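Local coordinates for periplasmic beta-glucosidase (Pseudomonas aeruginosa, PDB 6R5T) that is a family 3 glycoside hydrolase that probably cleaves terminal, non-reducing beta-D-glucosyl residues from beta-glucosides, releasing beta-D-glucose, at the interface of chains A and B. Coordinates in Å, arbitrary orientation; residue numbers count along the deposited sequence, not the author numbering. Chains: chain A/B, Periplasmic beta-glucosidase.

Contact 1: the interface of chains A and B. Residues chain A 570, 572, 599-602; chain B 489-492.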
loop_
_atom_site.group_PDB
_atom_site.type_symbol
_atom_site.label_atom_id
_atom_site.label_comp_id
_atom_site.label_asym_id
_atom_site.label_seq_id
_atom_site.Cartn_x
_atom_site.Cartn_y
_atom_site.Cartn_z
ATOM N N SER A 570 13.351 -1.435 4.809
ATOM C CA SER A 570 13.423 -1.671 3.365
ATOM C C SER A 570 12.101 -1.266 2.734
ATOM O O SER A 570 11.098 -1.137 3.435
ATOM C CB SER A 570 13.738 -3.116 3.041
ATOM O OG SER A 570 12.627 -3.932 3.377
ATOM N N GLY A 572 10.194 -3.107 1.122
ATOM C CA GLY A 572 9.184 -4.147 1.291
ATOM C C GLY A 572 8.422 -4.025 2.574
ATOM O O GLY A 572 7.475 -4.805 2.737
ATOM N N TYR A 599 6.823 -9.203 9.440
ATOM C CA TYR A 599 7.544 -9.946 8.387
ATOM C C TYR A 599 8.450 -10.957 9.050
ATOM O O TYR A 599 8.863 -10.747 10.195
ATOM C CB TYR A 599 8.384 -8.984 7.546
ATOM C CG TYR A 599 7.566 -7.859 6.963
ATOM C CD1 TYR A 599 6.754 -8.066 5.868
ATOM C CD2 TYR A 599 7.622 -6.584 7.487
ATOM C CE1 TYR A 599 5.976 -7.041 5.337
ATOM C CE2 TYR A 599 6.843 -5.559 6.978
ATOM C CZ TYR A 599 6.026 -5.774 5.905
ATOM O OH TYR A 599 5.252 -4.771 5.385
ATOM N N PHE A 600 8.801 -12.013 8.318
ATOM C CA PHE A 600 9.710 -13.033 8.894
ATOM C C PHE A 600 11.121 -12.920 8.337
ATOM O O PHE A 600 12.021 -13.568 8.929
ATOM C CB PHE A 600 9.166 -14.454 8.671
ATOM C CG PHE A 600 9.326 -14.970 7.276
ATOM C CD1 PHE A 600 10.483 -15.619 6.886
ATOM C CD2 PHE A 600 8.311 -14.841 6.346
ATOM C CE1 PHE A 600 10.638 -16.071 5.597
ATOM C CE2 PHE A 600 8.463 -15.301 5.050
ATOM C CZ PHE A 600 9.635 -15.908 4.661
ATOM N N ASP A 601 11.331 -12.205 7.251
ATOM C CA ASP A 601 12.618 -12.248 6.517
ATOM C C ASP A 601 13.460 -10.991 6.733
ATOM O O ASP A 601 14.460 -10.819 5.995
ATOM C CB ASP A 601 12.385 -12.528 5.049
ATOM C CG ASP A 601 11.591 -11.480 4.286
ATOM O OD1 ASP A 601 11.006 -10.630 4.936
ATOM O OD2 ASP A 601 11.458 -11.655 3.053
ATOM N N GLU A 602 13.052 -10.152 7.661
ATOM C CA GLU A 602 13.749 -8.880 8.000
ATOM C C GLU A 602 13.331 -8.521 9.412
ATOM O O GLU A 602 12.232 -8.884 9.836
ATOM C CB GLU A 602 13.333 -7.755 7.043
ATOM C CG GLU A 602 14.243 -6.538 7.078
ATOM C CD GLU A 602 14.062 -5.726 5.823
ATOM O OE1 GLU A 602 12.912 -5.312 5.579
ATOM O OE2 GLU A 602 15.045 -5.572 5.064
ATOM N N SER B 489 4.647 -13.017 6.256
ATOM C CA SER B 489 4.747 -11.943 5.250
ATOM C C SER B 489 6.221 -11.739 4.888
ATOM O O SER B 489 7.110 -11.807 5.764
ATOM C CB SER B 489 4.103 -10.736 5.769
ATOM O OG SER B 489 2.724 -11.022 6.021
ATOM N N ARG B 490 6.443 -11.437 3.633
ATOM C CA ARG B 490 7.813 -11.294 3.058
ATOM C C ARG B 490 8.045 -9.853 2.626
ATOM O O ARG B 490 7.148 -9.221 2.018
ATOM C CB ARG B 490 7.981 -12.160 1.826
ATOM C CG ARG B 490 8.276 -13.601 2.143
ATOM C CD ARG B 490 8.726 -14.432 0.962
ATOM N NE ARG B 490 10.126 -14.277 0.697
ATOM C CZ ARG B 490 10.720 -14.551 -0.462
ATOM N NH1 ARG B 490 10.028 -15.090 -1.458
ATOM N NH2 ARG B 490 11.999 -14.303 -0.601
ATOM N N THR B 491 9.250 -9.343 2.893
ATOM C CA THR B 491 9.713 -8.035 2.417
ATOM C C THR B 491 10.443 -8.131 1.076
ATOM O O THR B 491 10.815 -7.109 0.562
ATOM C CB THR B 491 10.626 -7.340 3.442
ATOM O OG1 THR B 491 11.810 -8.127 3.597
ATOM C CG2 THR B 491 9.914 -7.140 4.764
ATOM N N ASP B 492 10.698 -9.337 0.577
ATOM C CA ASP B 492 11.505 -9.604 -0.630
ATOM C C ASP B 492 10.702 -10.670 -1.380
ATOM O O ASP B 492 10.329 -11.639 -0.740
ATOM C CB ASP B 492 12.862 -10.128 -0.158
ATOM C CG ASP B 492 13.882 -10.466 -1.221
ATOM O OD1 ASP B 492 13.553 -10.508 -2.403
ATOM O OD2 ASP B 492 15.008 -10.734 -0.811
HETATM O O HOH W 1 12.507 -5.013 0.581
HETATM O O HOH W 2 12.912 -13.286 1.922
HETATM O O HOH W 3 14.133 -6.901 2.533
#
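B:Thr491 sits against A:Tyr599 and A:Asp601 and gives each a different branch. Its methyl CG2 lies over one face of the A:Tyr599 ring, 3.5 Å from the ring centroid and displaced toward the rim, a CH-pi contact. Its hydroxyl OG1 turns to the carboxylate of A:Asp601. With chi1 at 64°, OG1 stands between the backbone N and the carbonyl carbon, which leaves CG2 anti to the carbonyl carbon and aimed at the tyrosine. The side chains of A:Asp601 and B:Thr491 run past each other in opposite directions. The carboxylate oxygen OD1 of A:Asp601 accepts two hydrogen bonds from this one residue. B:Thr491 N reaches OD1 on its syn lone pair at 3.0 Å. B:Thr491 OG1 comes to OD1 from above the carboxylate plane, also at 3.0 Å. The pair of bonds should fix the rotation of the carboxylate. The other oxygen, OD2, forms a long salt bridge of 3.8 Å with B:Arg490 NE. A water lying at the edge of the guanidinium, in its plane, also joins the two groups. The aliphatic part of B:Arg490 meets the A:Phe600 ring, with CG 3.4 Å from CE2. The ring and guanidinium planes are 35° apart. A backbone bond from A:Phe600 N to B:Ser489 O, 3.1 Å, accompanies a parallel bridge between A:Tyr599 and B:Ser489. Waters connect B:Thr491 with A:Ser570, A:Gly572 and A:Glu602. The site docks loop 489-492 of one copy, just after the glycan-pocket residue Glu486, onto loop 599-602 of the other. It may thereby steady the active-site rim in the deposited two-fold pair.

Contact 2: the interface of chains A and B. Residues chain A 582-584, 586, 591; chain B 261, 264.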
loop_
_atom_site.group_PDB
_atom_site.type_symbol
_atom_site.label_atom_id
_atom_site.label_comp_id
_atom_site.label_asym_id
_atom_site.label_seq_id
_atom_site.Cartn_x
_atom_site.Cartn_y
_atom_site.Cartn_z
ATOM N N ASN A 582 -3.088 -1.152 16.488
ATOM C CA ASN A 582 -2.406 -2.227 17.220
ATOM C C ASN A 582 -2.554 -3.572 16.489
ATOM O O ASN A 582 -1.686 -4.388 16.603
ATOM C CB ASN A 582 -2.917 -2.269 18.671
ATOM C CG ASN A 582 -1.950 -2.940 19.608
ATOM O OD1 ASN A 582 -0.733 -2.755 19.471
ATOM N ND2 ASN A 582 -2.497 -3.721 20.542
ATOM N N THR A 583 -3.666 -3.782 15.842
ATOM C CA THR A 583 -4.183 -5.083 15.357
ATOM C C THR A 583 -4.569 -5.956 16.570
ATOM O O THR A 583 -4.369 -5.554 17.716
ATOM C CB THR A 583 -3.204 -5.852 14.434
ATOM O OG1 THR A 583 -2.273 -6.588 15.229
ATOM C CG2 THR A 583 -2.494 -4.930 13.475
ATOM N N GLY A 584 -5.171 -7.108 16.266
ATOM C CA GLY A 584 -5.508 -8.122 17.278
ATOM C C GLY A 584 -4.314 -8.920 17.711
ATOM O O GLY A 584 -4.388 -9.600 18.720
ATOM N N PRO A 586 -0.583 -7.849 17.766
ATOM C CA PRO A 586 0.538 -6.940 17.595
ATOM C C PRO A 586 1.875 -7.669 17.691
ATOM O O PRO A 586 1.975 -8.650 18.427
ATOM C CB PRO A 586 0.358 -5.946 18.756
ATOM C CG PRO A 586 -0.436 -6.652 19.742
ATOM C CD PRO A 586 -1.397 -7.530 18.955
ATOM N N ASN A 591 5.283 -8.343 22.449
ATOM C CA ASN A 591 4.464 -9.327 21.693
ATOM C C ASN A 591 5.331 -9.916 20.570
ATOM O O ASN A 591 5.116 -9.608 19.408
ATOM C CB ASN A 591 3.201 -8.614 21.182
ATOM C CG ASN A 591 2.301 -8.069 22.277
ATOM O OD1 ASN A 591 1.450 -8.802 22.793
ATOM N ND2 ASN A 591 2.416 -6.783 22.584
ATOM N N GLU B 261 -9.474 -10.885 21.180
ATOM C CA GLU B 261 -8.591 -9.942 20.465
ATOM C C GLU B 261 -9.245 -8.562 20.293
ATOM O O GLU B 261 -8.506 -7.572 20.025
ATOM C CB GLU B 261 -8.164 -10.432 19.076
ATOM C CG GLU B 261 -7.214 -11.591 19.121
ATOM C CD GLU B 261 -6.802 -12.112 17.752
ATOM O OE1 GLU B 261 -6.897 -11.366 16.755
ATOM O OE2 GLU B 261 -6.355 -13.238 17.740
ATOM N N LYS B 264 -7.098 -6.236 22.377
ATOM C CA LYS B 264 -5.863 -5.758 21.711
ATOM C C LYS B 264 -6.180 -4.702 20.640
ATOM O O LYS B 264 -5.380 -3.749 20.460
ATOM C CB LYS B 264 -5.081 -6.929 21.145
ATOM C CG LYS B 264 -4.523 -7.822 22.239
ATOM C CD LYS B 264 -3.119 -7.556 22.521
ATOM C CE LYS B 264 -2.374 -8.863 22.674
ATOM N NZ LYS B 264 -3.014 -9.768 23.663
#
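B:Lys264 lies across A:Gly584 and A:Pro586, and its side chain can be followed outward over chain A. CB starts near two backbone oxygens, 3.7 Å from A:Gly584 O and slightly farther from A:Thr583 O. CG continues past the same glycine carbonyl, at 3.9 Å from A:Gly584 O. The chain then bends at chi2, -99°, and again at chi3 and chi4, which lays it over the proline instead of letting it run straight out. CD packs on the A:Pro586 ring, 4.0 Å from its CD. The lysine chain and the proline cross at about a right angle. CE keeps to the proline and also comes within 3.8 Å of OD1, the amide oxygen of A:Asn591. The part of the lysine side chain that meets chain A is thus CB to CE. The backbone of the same lysine supplies the polar part. ND2 of A:Asn582 donates a hydrogen bond to B:Lys264 O at 2.9 Å, nearly straight at 169°. The acceptor lies in the amide plane of the asparagine, whereas the donor is tilted 28° from the plane of the lysine carbonyl. B:Glu261, at the end of helix 258-261, adds a smaller contact. Its CG touches A:Gly584 O at 3.5 Å, and its CB faces A:Gly584 CA. A:Gly584 has no side chain, which probably allows B:Glu261 and B:Lys264 to approach its backbone. The patch is small. It sets the loop after helix 258-261 of one copy against the loop 582-591 of the other, and probably adds shape fit and a directed amide-to-carbonyl hydrogen bond to the contact between the two copies in the deposited assembly.

The centres of contact 1 and contact 2 are about 19 Å apart along one interface, and they share no residue. Chain A offers residues from the stretch 570-602, mostly loop, with the short 3-10 helix 571-573 in contact 1. This stretch meets segments from both family 3 sequence ranges of its partner: C-terminal in contact 1, N-terminal in contact 2. Both segments follow glycan-pocket residues, Glu486 and Asn255-His256, so pairing may support the active site. Two-fold symmetry repeats each contact, which should help fix how the two copies are turned against each other, if this pairing is biological.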